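Local coordinates for hypothetical protein (Streptococcus pneumoniae, PDB 2HIY) that is of unknown function but belongs to the conserved bacterial DUF1697 family and folds around two four-stranded antiparallel sheets, at residues 5-10 against 48-53; 58-63 against 77-82; 103-108 against 137-142; 128-133 against 141-146. All blocks are in the same frame, centred on the assembly; numbering follows the deposited sequence.

Contact 1 of 4, residues 5-10 against 48-53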
# COMPACT_ATOMS: atom_id res chain seq x y z
N THR D 5 24.32 -34.61 8.34
CA THR D 5 23.12 -34.10 9.01
C THR D 5 22.43 -33.15 8.07
O THR D 5 23.07 -32.36 7.40
CB THR D 5 23.54 -33.40 10.31
OG1 THR D 5 24.18 -34.36 11.16
CG2 THR D 5 22.35 -32.77 11.06
N ARG D 6 21.10 -33.23 8.03
CA ARG D 6 20.28 -32.34 7.27
C ARG D 6 19.85 -31.20 8.19
O ARG D 6 19.38 -31.42 9.32
CB ARG D 6 19.07 -33.09 6.71
CG ARG D 6 18.26 -32.31 5.69
CD ARG D 6 18.88 -32.42 4.31
NE ARG D 6 18.12 -31.71 3.29
CZ ARG D 6 18.67 -31.24 2.17
NH1 ARG D 6 17.92 -30.62 1.27
NH2 ARG D 6 19.97 -31.37 1.97
N TYR D 7 20.04 -29.98 7.68
CA TYR D 7 19.78 -28.73 8.40
C TYR D 7 18.77 -27.86 7.70
O TYR D 7 18.68 -27.90 6.46
CB TYR D 7 21.07 -27.89 8.52
CG TYR D 7 22.09 -28.48 9.45
CD1 TYR D 7 23.13 -29.28 8.96
CD2 TYR D 7 22.02 -28.25 10.83
CE1 TYR D 7 24.05 -29.84 9.81
CE2 TYR D 7 22.96 -28.79 11.70
CZ TYR D 7 23.98 -29.59 11.18
OH TYR D 7 24.94 -30.16 12.00
N ALA D 8 18.02 -27.09 8.49
CA ALA D 8 17.21 -25.99 8.00
C ALA D 8 17.88 -24.71 8.47
O ALA D 8 18.23 -24.55 9.65
CB ALA D 8 15.76 -26.05 8.56
N LEU D 9 18.05 -23.81 7.52
CA LEU D 9 18.61 -22.48 7.73
C LEU D 9 17.51 -21.48 7.42
O LEU D 9 17.06 -21.39 6.28
CB LEU D 9 19.77 -22.30 6.75
CG LEU D 9 20.42 -20.92 6.67
CD1 LEU D 9 20.98 -20.46 8.02
CD2 LEU D 9 21.54 -20.96 5.59
N LEU D 10 17.05 -20.77 8.45
CA LEU D 10 15.91 -19.85 8.31
C LEU D 10 16.38 -18.44 8.58
O LEU D 10 17.09 -18.21 9.56
CB LEU D 10 14.79 -20.22 9.30
CG LEU D 10 14.43 -21.70 9.36
CD1 LEU D 10 13.35 -21.83 10.44
CD2 LEU D 10 13.96 -22.24 8.02
N ILE D 48 16.12 -22.44 3.79
CA ILE D 48 17.16 -23.18 3.08
C ILE D 48 17.42 -24.48 3.79
O ILE D 48 17.38 -24.54 5.03
CB ILE D 48 18.49 -22.34 3.03
CG1 ILE D 48 18.32 -21.17 2.08
CG2 ILE D 48 19.69 -23.20 2.58
CD1 ILE D 48 18.53 -21.56 0.58
N PHE D 49 17.68 -25.54 3.02
CA PHE D 49 17.98 -26.83 3.57
C PHE D 49 19.25 -27.33 2.93
O PHE D 49 19.48 -27.14 1.73
CB PHE D 49 16.81 -27.81 3.31
CG PHE D 49 15.51 -27.26 3.79
CD1 PHE D 49 15.08 -27.47 5.11
CD2 PHE D 49 14.81 -26.37 2.98
CE1 PHE D 49 13.90 -26.87 5.57
CE2 PHE D 49 13.64 -25.75 3.44
CZ PHE D 49 13.19 -26.00 4.76
N PHE D 50 20.09 -27.95 3.75
CA PHE D 50 21.35 -28.47 3.23
C PHE D 50 21.83 -29.62 4.10
O PHE D 50 21.33 -29.80 5.22
CB PHE D 50 22.42 -27.36 3.16
CG PHE D 50 22.87 -26.85 4.50
CD1 PHE D 50 23.93 -27.45 5.19
CD2 PHE D 50 22.25 -25.73 5.06
CE1 PHE D 50 24.35 -26.99 6.45
CE2 PHE D 50 22.67 -25.27 6.31
CZ PHE D 50 23.73 -25.88 7.00
N THR D 51 22.80 -30.36 3.59
CA THR D 51 23.37 -31.45 4.32
C THR D 51 24.84 -31.16 4.57
O THR D 51 25.53 -30.60 3.70
CB THR D 51 23.20 -32.76 3.54
OG1 THR D 51 21.80 -32.96 3.32
CG2 THR D 51 23.77 -33.97 4.29
N SER D 52 25.32 -31.52 5.74
CA SER D 52 26.72 -31.35 6.08
C SER D 52 27.14 -32.24 7.22
O SER D 52 26.36 -32.47 8.15
CB SER D 52 27.03 -29.89 6.44
OG SER D 52 28.41 -29.70 6.71
N ILE D 53 28.38 -32.69 7.18
CA ILE D 53 28.98 -33.43 8.27
C ILE D 53 29.89 -32.52 9.11
O ILE D 53 30.44 -32.95 10.12
CB ILE D 53 29.76 -34.65 7.70
CG1 ILE D 53 30.04 -35.71 8.78
CG2 ILE D 53 31.03 -34.22 7.02
CD1 ILE D 53 30.43 -37.07 8.18
O HOH W 1 26.71 -31.70 10.76

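Contact 2 of 4, residues 58-63 against 77-82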
# COMPACT_ATOMS: atom_id res chain seq x y z
N GLN D 58 31.29 -24.87 13.45
CA GLN D 58 31.94 -24.41 12.23
C GLN D 58 30.93 -23.97 11.18
O GLN D 58 31.19 -23.01 10.45
CB GLN D 58 32.92 -25.45 11.68
CG GLN D 58 34.21 -25.48 12.52
CD GLN D 58 35.25 -26.52 12.10
OE1 GLN D 58 35.02 -27.36 11.22
NE2 GLN D 58 36.41 -26.45 12.74
N LEU D 59 29.78 -24.66 11.10
CA LEU D 59 28.73 -24.23 10.18
C LEU D 59 28.23 -22.82 10.51
O LEU D 59 28.04 -21.99 9.63
CB LEU D 59 27.55 -25.21 10.16
CG LEU D 59 27.84 -26.55 9.48
CD1 LEU D 59 26.71 -27.48 9.77
CD2 LEU D 59 28.01 -26.38 7.98
N VAL D 60 28.00 -22.57 11.80
CA VAL D 60 27.54 -21.25 12.23
C VAL D 60 28.59 -20.17 11.91
O VAL D 60 28.24 -19.10 11.41
CB VAL D 60 27.19 -21.27 13.73
CG1 VAL D 60 26.90 -19.85 14.26
CG2 VAL D 60 25.98 -22.17 13.98
N GLU D 61 29.86 -20.45 12.17
CA GLU D 61 30.90 -19.46 11.88
C GLU D 61 30.99 -19.20 10.37
O GLU D 61 31.09 -18.06 9.93
CB GLU D 61 32.25 -19.93 12.44
CG GLU D 61 33.42 -18.97 12.28
CD GLU D 61 34.73 -19.62 12.72
OE1 GLU D 61 34.70 -20.59 13.52
OE2 GLU D 61 35.80 -19.17 12.25
N LYS D 62 30.92 -20.26 9.58
CA LYS D 62 31.01 -20.10 8.14
C LYS D 62 29.84 -19.30 7.60
O LYS D 62 29.99 -18.46 6.71
CB LYS D 62 31.06 -21.45 7.43
CG LYS D 62 32.43 -22.09 7.46
CD LYS D 62 32.39 -23.49 6.84
CE LYS D 62 32.08 -23.42 5.34
NZ LYS D 62 32.47 -24.67 4.61
N LEU D 63 28.64 -19.58 8.13
CA LEU D 63 27.46 -18.86 7.66
C LEU D 63 27.47 -17.41 8.09
O LEU D 63 27.11 -16.53 7.33
CB LEU D 63 26.17 -19.55 8.10
CG LEU D 63 25.88 -20.85 7.34
CD1 LEU D 63 24.85 -21.67 8.10
CD2 LEU D 63 25.40 -20.56 5.94
N PHE D 77 20.17 -15.70 12.15
CA PHE D 77 19.57 -16.82 11.45
C PHE D 77 19.32 -17.95 12.43
O PHE D 77 20.00 -18.05 13.46
CB PHE D 77 20.45 -17.29 10.26
CG PHE D 77 21.86 -17.70 10.64
CD1 PHE D 77 22.19 -18.99 11.03
CD2 PHE D 77 22.89 -16.79 10.48
CE1 PHE D 77 23.51 -19.35 11.34
CE2 PHE D 77 24.22 -17.15 10.78
CZ PHE D 77 24.52 -18.43 11.21
N SER D 78 18.36 -18.80 12.08
CA SER D 78 18.10 -20.02 12.81
C SER D 78 18.74 -21.18 12.03
O SER D 78 18.69 -21.21 10.80
CB SER D 78 16.61 -20.29 12.89
OG SER D 78 15.93 -19.15 13.41
N LEU D 79 19.40 -22.07 12.76
CA LEU D 79 20.01 -23.25 12.14
C LEU D 79 19.67 -24.44 13.02
O LEU D 79 20.07 -24.49 14.20
CB LEU D 79 21.52 -23.06 12.04
CG LEU D 79 22.25 -24.22 11.32
CD1 LEU D 79 21.85 -24.36 9.87
CD2 LEU D 79 23.75 -24.01 11.43
N LEU D 80 18.95 -25.39 12.44
CA LEU D 80 18.51 -26.53 13.23
C LEU D 80 18.55 -27.79 12.39
O LEU D 80 18.39 -27.73 11.18
CB LEU D 80 17.09 -26.30 13.76
CG LEU D 80 16.05 -25.95 12.71
CD1 LEU D 80 15.07 -27.11 12.55
CD2 LEU D 80 15.29 -24.75 13.22
N SER D 81 18.70 -28.93 13.05
CA SER D 81 18.81 -30.20 12.34
C SER D 81 17.48 -30.93 12.27
O SER D 81 16.54 -30.66 13.01
CB SER D 81 19.82 -31.10 13.06
OG SER D 81 19.32 -31.42 14.34
N LEU D 82 17.43 -31.95 11.41
CA LEU D 82 16.28 -32.86 11.38
C LEU D 82 16.06 -33.47 12.77
O LEU D 82 14.91 -33.54 13.23
CB LEU D 82 16.48 -33.96 10.34
CG LEU D 82 15.46 -35.11 10.33
CD1 LEU D 82 14.06 -34.65 9.97
CD2 LEU D 82 15.93 -36.27 9.41

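Contact 3 of 4, residues 103-108 against 137-142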
# COMPACT_ATOMS: atom_id res chain seq x y z
N LYS D 103 -1.67 -19.39 13.96
CA LYS D 103 -0.66 -20.13 14.70
C LYS D 103 0.69 -19.83 14.13
O LYS D 103 0.88 -20.00 12.93
CB LYS D 103 -0.93 -21.62 14.66
CG LYS D 103 -2.24 -22.02 15.38
CD LYS D 103 -2.50 -23.52 15.33
CE LYS D 103 -2.84 -23.97 13.90
NZ LYS D 103 -3.33 -25.39 13.85
N ASP D 104 1.61 -19.37 14.95
CA ASP D 104 2.96 -19.04 14.53
C ASP D 104 3.99 -19.72 15.39
O ASP D 104 3.74 -19.96 16.58
CB ASP D 104 3.13 -17.53 14.58
CG ASP D 104 2.15 -16.84 13.65
OD1 ASP D 104 2.28 -17.01 12.42
OD2 ASP D 104 1.20 -16.17 14.13
N PHE D 105 5.15 -20.02 14.79
CA PHE D 105 6.27 -20.51 15.57
C PHE D 105 7.36 -19.45 15.47
O PHE D 105 7.72 -19.05 14.36
CB PHE D 105 6.78 -21.84 15.04
CG PHE D 105 7.69 -22.55 16.02
CD1 PHE D 105 7.15 -23.21 17.10
CD2 PHE D 105 9.07 -22.51 15.88
CE1 PHE D 105 7.96 -23.87 18.00
CE2 PHE D 105 9.88 -23.17 16.76
CZ PHE D 105 9.32 -23.85 17.84
N LEU D 106 7.87 -19.03 16.61
CA LEU D 106 8.96 -18.04 16.67
C LEU D 106 10.26 -18.81 16.88
O LEU D 106 10.56 -19.20 18.01
CB LEU D 106 8.72 -17.06 17.83
CG LEU D 106 7.56 -16.07 17.68
CD1 LEU D 106 6.20 -16.80 17.68
CD2 LEU D 106 7.56 -15.10 18.85
N PHE D 107 11.00 -19.06 15.80
CA PHE D 107 12.23 -19.85 15.91
C PHE D 107 13.34 -19.02 16.53
O PHE D 107 13.62 -17.89 16.11
CB PHE D 107 12.73 -20.28 14.54
CG PHE D 107 11.97 -21.42 13.91
CD1 PHE D 107 12.33 -22.75 14.17
CD2 PHE D 107 10.93 -21.19 12.97
CE1 PHE D 107 11.64 -23.83 13.54
CE2 PHE D 107 10.26 -22.26 12.35
CZ PHE D 107 10.62 -23.56 12.65
N TYR D 108 14.00 -19.59 17.54
CA TYR D 108 15.18 -18.96 18.09
C TYR D 108 16.28 -18.91 17.04
O TYR D 108 16.32 -19.71 16.13
CB TYR D 108 15.64 -19.73 19.32
CG TYR D 108 14.62 -19.79 20.46
CD1 TYR D 108 13.81 -18.69 20.77
CD2 TYR D 108 14.53 -20.94 21.26
CE1 TYR D 108 12.89 -18.76 21.86
CE2 TYR D 108 13.63 -21.01 22.32
CZ TYR D 108 12.85 -19.92 22.62
OH TYR D 108 11.98 -20.01 23.71
N GLY D 137 11.97 -22.84 19.84
CA GLY D 137 11.28 -21.58 19.70
C GLY D 137 9.97 -21.62 20.45
O GLY D 137 9.73 -22.51 21.26
N ILE D 138 9.13 -20.65 20.12
CA ILE D 138 7.88 -20.43 20.86
C ILE D 138 6.69 -20.75 19.96
O ILE D 138 6.58 -20.19 18.86
CB ILE D 138 7.75 -18.95 21.31
CG1 ILE D 138 9.00 -18.54 22.08
CG2 ILE D 138 6.49 -18.77 22.19
CD1 ILE D 138 9.04 -17.06 22.46
N PHE D 139 5.82 -21.67 20.38
CA PHE D 139 4.53 -21.84 19.73
C PHE D 139 3.59 -20.75 20.22
O PHE D 139 3.48 -20.56 21.43
CB PHE D 139 3.89 -23.18 20.15
CG PHE D 139 4.74 -24.42 19.89
CD1 PHE D 139 4.60 -25.10 18.69
CD2 PHE D 139 5.62 -24.93 20.87
CE1 PHE D 139 5.34 -26.27 18.45
CE2 PHE D 139 6.35 -26.07 20.63
CZ PHE D 139 6.19 -26.76 19.42
N TRP D 140 2.88 -20.08 19.33
CA TRP D 140 2.02 -18.97 19.78
C TRP D 140 0.77 -18.93 18.95
O TRP D 140 0.81 -18.66 17.72
CB TRP D 140 2.80 -17.67 19.71
CG TRP D 140 2.29 -16.53 20.51
CD1 TRP D 140 1.00 -16.23 20.89
CD2 TRP D 140 3.11 -15.50 21.06
NE1 TRP D 140 0.97 -15.06 21.65
CE2 TRP D 140 2.26 -14.60 21.76
CE3 TRP D 140 4.50 -15.24 21.04
CZ2 TRP D 140 2.76 -13.46 22.43
CZ3 TRP D 140 4.99 -14.11 21.70
CH2 TRP D 140 4.11 -13.24 22.39
N GLY D 141 -0.36 -19.26 19.58
CA GLY D 141 -1.64 -19.37 18.89
C GLY D 141 -2.52 -18.21 19.31
O GLY D 141 -2.52 -17.80 20.47
N LYS D 142 -3.25 -17.69 18.34
CA LYS D 142 -4.23 -16.65 18.60
C LYS D 142 -5.60 -17.19 18.17
O LYS D 142 -5.78 -17.65 17.04
CB LYS D 142 -3.87 -15.37 17.81
CG LYS D 142 -2.66 -14.56 18.36
CD LYS D 142 -1.29 -15.21 18.19
CE LYS D 142 -0.93 -15.51 16.77
NZ LYS D 142 0.51 -15.93 16.68

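Contact 4 of 4, residues 128-133 against 141-146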
# COMPACT_ATOMS: atom_id res chain seq x y z
N ASP D 128 -6.34 -13.07 24.11
CA ASP D 128 -7.03 -14.24 23.52
C ASP D 128 -6.03 -15.07 22.71
O ASP D 128 -6.07 -15.17 21.48
CB ASP D 128 -8.20 -13.80 22.66
CG ASP D 128 -9.15 -14.95 22.31
OD1 ASP D 128 -9.12 -15.97 23.04
OD2 ASP D 128 -9.89 -14.78 21.31
N GLU D 129 -5.13 -15.70 23.46
CA GLU D 129 -3.98 -16.34 22.86
C GLU D 129 -3.38 -17.29 23.86
O GLU D 129 -3.69 -17.23 25.07
CB GLU D 129 -2.94 -15.28 22.45
CG GLU D 129 -2.28 -14.58 23.63
CD GLU D 129 -1.79 -13.21 23.27
OE1 GLU D 129 -0.91 -13.10 22.37
OE2 GLU D 129 -2.29 -12.22 23.85
N VAL D 130 -2.47 -18.12 23.36
CA VAL D 130 -1.83 -19.15 24.15
C VAL D 130 -0.42 -19.36 23.58
O VAL D 130 -0.23 -19.37 22.36
CB VAL D 130 -2.64 -20.46 24.10
CG1 VAL D 130 -2.76 -20.98 22.67
CG2 VAL D 130 -2.03 -21.51 25.05
N LEU D 131 0.56 -19.50 24.45
CA LEU D 131 1.91 -19.75 23.95
C LEU D 131 2.60 -20.81 24.78
O LEU D 131 2.26 -20.99 25.96
CB LEU D 131 2.75 -18.45 23.83
CG LEU D 131 3.06 -17.72 25.14
CD1 LEU D 131 4.39 -18.20 25.76
CD2 LEU D 131 3.21 -16.24 24.87
N TYR D 132 3.58 -21.47 24.19
CA TYR D 132 4.32 -22.51 24.87
C TYR D 132 5.78 -22.40 24.46
O TYR D 132 6.07 -22.32 23.27
CB TYR D 132 3.74 -23.89 24.54
CG TYR D 132 4.42 -25.02 25.27
CD1 TYR D 132 3.96 -25.40 26.52
CD2 TYR D 132 5.52 -25.68 24.74
CE1 TYR D 132 4.56 -26.42 27.23
CE2 TYR D 132 6.16 -26.70 25.46
CZ TYR D 132 5.66 -27.04 26.69
OH TYR D 132 6.25 -28.07 27.41
N PHE D 133 6.70 -22.45 25.41
CA PHE D 133 8.12 -22.35 25.11
C PHE D 133 8.65 -23.72 24.77
O PHE D 133 8.78 -24.57 25.66
CB PHE D 133 8.86 -21.79 26.35
CG PHE D 133 8.51 -20.37 26.65
CD1 PHE D 133 8.99 -19.32 25.87
CD2 PHE D 133 7.68 -20.07 27.72
CE1 PHE D 133 8.61 -18.01 26.16
CE2 PHE D 133 7.33 -18.75 28.01
CZ PHE D 133 7.81 -17.72 27.21
N GLY D 141 -0.36 -19.26 19.58
CA GLY D 141 -1.64 -19.37 18.89
C GLY D 141 -2.52 -18.21 19.31
O GLY D 141 -2.52 -17.80 20.47
N LYS D 142 -3.25 -17.69 18.34
CA LYS D 142 -4.23 -16.65 18.60
C LYS D 142 -5.60 -17.19 18.17
O LYS D 142 -5.78 -17.65 17.04
CB LYS D 142 -3.87 -15.37 17.81
CG LYS D 142 -2.66 -14.56 18.36
CD LYS D 142 -1.29 -15.21 18.19
CE LYS D 142 -0.93 -15.51 16.77
NZ LYS D 142 0.51 -15.93 16.68
N PHE D 143 -6.58 -17.14 19.07
CA PHE D 143 -7.80 -17.92 18.85
C PHE D 143 -8.71 -17.37 17.80
O PHE D 143 -9.35 -18.17 17.09
CB PHE D 143 -8.56 -18.11 20.15
CG PHE D 143 -7.86 -19.00 21.11
CD1 PHE D 143 -7.85 -20.37 20.90
CD2 PHE D 143 -7.20 -18.50 22.22
CE1 PHE D 143 -7.18 -21.23 21.78
CE2 PHE D 143 -6.52 -19.35 23.13
CZ PHE D 143 -6.51 -20.72 22.88
N SER D 144 -8.78 -16.05 17.65
CA SER D 144 -9.84 -15.50 16.80
C SER D 144 -9.44 -14.25 16.07
O SER D 144 -8.79 -13.37 16.63
CB SER D 144 -11.05 -15.19 17.68
OG SER D 144 -12.07 -14.56 16.91
N GLU D 145 -9.90 -14.12 14.83
CA GLU D 145 -9.70 -12.87 14.11
C GLU D 145 -10.37 -11.69 14.81
O GLU D 145 -9.84 -10.57 14.76
CB GLU D 145 -10.23 -12.97 12.67
CG GLU D 145 -9.43 -13.97 11.79
CD GLU D 145 -8.02 -13.51 11.41
OE1 GLU D 145 -7.71 -12.31 11.52
OE2 GLU D 145 -7.20 -14.36 11.00
N GLU D 146 -11.49 -11.91 15.48
CA GLU D 146 -12.20 -10.79 16.11
C GLU D 146 -11.50 -10.22 17.34
O GLU D 146 -11.75 -9.07 17.71
CB GLU D 146 -13.64 -11.19 16.46
CG GLU D 146 -14.45 -10.14 17.23
CD GLU D 146 -14.72 -10.55 18.67
OE1 GLU D 146 -13.75 -10.78 19.43
OE2 GLU D 146 -15.91 -10.63 19.05
O HOH W 2 -7.07 -14.06 19.01

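Contact 1 of 4, residues 5-10 against 48-53
Strands 5-10 and 48-52 are antiparallel neighbours at the centre of a four-stranded sheet of order 2-3-1-4. Six backbone hydrogen bonds join them, two at each of the pairs Thr5 with Ser52, Tyr7 with Phe50, and Leu9 with Ile48. The bond from Leu9 N to Ile48 O is the shortest at 2.7 Å and almost straight (177°).

The tight part is the face that carries Tyr7, Leu9, Ile48 and Phe50. Phe50 has CG in the crowded position between its backbone N and carbonyl carbon (chi1 68°). This swings the ring across to strand 5-10, where Tyr7 CB sits over its face, 3.9 Å from the ring centroid. The Tyr7 and Phe50 planes differ by 24°, yet the rings are offset (centroids 5.3 Å apart) and hardly stack. Leu59 of helix 56-70 touches both. On the other face, Ala8 CB meets Phe49 CE1 at 3.6 Å, and helix 171-182 packs over both.

The looser part is the end with Thr5, Arg6 and Thr51, all partly exposed. Arg6 is bent at chi2, which lays its guanidinium over the backbone of Phe49 and Phe50. Its NH2 also bonds to Lys38 O. In the guanidinium plane, NH2 donates to Thr51 OG1 at 2.8 Å.

A water joins two buried residues on the Tyr7 face. At the ring edge it lies 2.7 Å from Tyr7 OH, and it donates to Ser52 O.

Contact 2 of 4, residues 58-63 against 77-82
The side chains of helix 58-63 and those of Phe77 and Leu79 meet by apolar packing. Leu79 supplies the aliphatic part. Its CG is anti to the backbone N (chi1 -176°), so the side chain reaches out to the helix with CD2 at the front. That one methyl meets three helix residues: Val60 CG2 at 3.9 Å, Leu59 CB at 4.2 Å and Leu63 CD1 at a similar distance. Leu79 and Val60 cross obliquely.

The helix lies over one face of the four-stranded antiparallel sheet, and strand 78-81 is an outermost strand of that sheet within the chain. The short axes run 10.5 Å apart at 150°, so helix and strand point in roughly opposite directions. Leu59 and Leu63 also reach strand 5-10, on Tyr7 and Leu9.

The aromatic part belongs to Phe77. Its CG takes the crowded position between the backbone N and the carbonyl carbon (chi1 57°), and the ring meets the helix with its tip. Phe77 CZ lies 3.7 Å from Leu63 CB. Val60 CG1 lies 4.1 Å from Phe77 CZ.

One polar atom meets the same tip. Val60 O is in the plane of the ring, at the edge, 3.8 Å from Phe77 CZ.

Contact 3 of 4, residues 103-108 against 137-142
Four backbone hydrogen bonds hold strands 103-108 and 137-142 together, two between Asp104 and Trp140 and two between Leu106 and Ile138. The straightest are Asp104 N to Trp140 O and Leu106 N to Ile138 O, both at 169°.

One salt bridge crosses the strands. Lys142 is bent at chi2 and chi3, so its NZ comes back to Asp104 OD2 at 2.7 Å, on the anti lone pair of that oxygen. The same NZ donates to Trp140 O, which therefore accepts from two donors. Tyr153 adds a cation-pi contact to Lys142.

These are the two middle strands of the second four-stranded antiparallel sheet, in order 2-3-1-4, with strand 166-170 beyond 102-108.

On one face of the sheet, Phe105 and Phe139 make a T-shaped pair, with the edge of Phe105 toward the face of Phe139 and centroids 4.7 Å apart. Phe105 CE1 stands over the centre of that face. At the first residue of segment 137-142, Gly137 CA lies over the centre of the Tyr108 ring, 3.5 Å from its centroid, as a CH-pi contact. Gly137 CA is also only 3.0 Å from Leu106 O and 3.6 Å from Phe105 CE2, so the backbone packs closely here.

Among apolar contacts, Leu106 CD2 meets Trp140 CE3 at 3.8 Å.

Contact 4 of 4, residues 128-133 against 141-146
The exposed ring of Phe143 lies along segment 128-130, although its own residue is already past the end of strand 137-142. CG is anti to the carbonyl carbon (chi1 -69°), and CB points toward segment 128-133. The ring spans three residues there. Its CD2 is 3.3 Å from Asp128 OD1. Its edge faces Glu129 N. Its far tip, CZ, touches Val130 CG1 at 3.8 Å, and the two side chains cross at about a right angle. The Asp128 carboxylate is turned 30° from the ring plane, and its OD2 bonds to Ser147 OG.

The backbones meet through three hydrogen bonds. Val130 and Gly141 exchange two, with Gly141 N to Val130 O at 2.8 Å and nearly along the C=O axis. The third, Phe143 N to Asp128 O, is longer at 3.2 Å but almost straight (171°). Its donor lies above the carbonyl plane.

Where the strands part, a water takes over. It donates to Asp128 O at 2.9 Å and accepts from Ser144 N, so Asp128 O is gripped by two donors.

Glu129 is buried on the same face as Lys142, and the two pack by Glu129 CB and Lys142 CG. The Glu129 carboxylate takes hydrogen bonds from Ala152 N, Lys127 N, Tyr153 N and Trp140 NE1, which would probably help to keep it ionised.

Beyond the strand, Ser144 OG accepts from Glu146 N at 3.1 Å. This ST turn follows the open end of a beta hairpin formed by strands 129-133 and 137-142.

From the N terminus, contact 1 closes the first long loop, bringing 48-53 back to 5-10 over 37 intervening residues. Contact 2 follows in series and closes a shorter one, from helix 56-70 to strand 78-81. It joins the same sheet, since 78-81 lies beside 5-10. Contact 3, next in series, closes 103-108 onto 137-142 in the second sheet. Contact 4 is a short hairpin closure. It starts inside the loop closed by contact 3 and ends on the same strand, sharing Gly141 and Lys142. Both sheets have strand order 2-3-1-4. They touch where Leu10 CD1 meets Phe107 CD2, and Ser78 OG bonds to Tyr108 O. Contact 4 touches neither contact 1 nor contact 2.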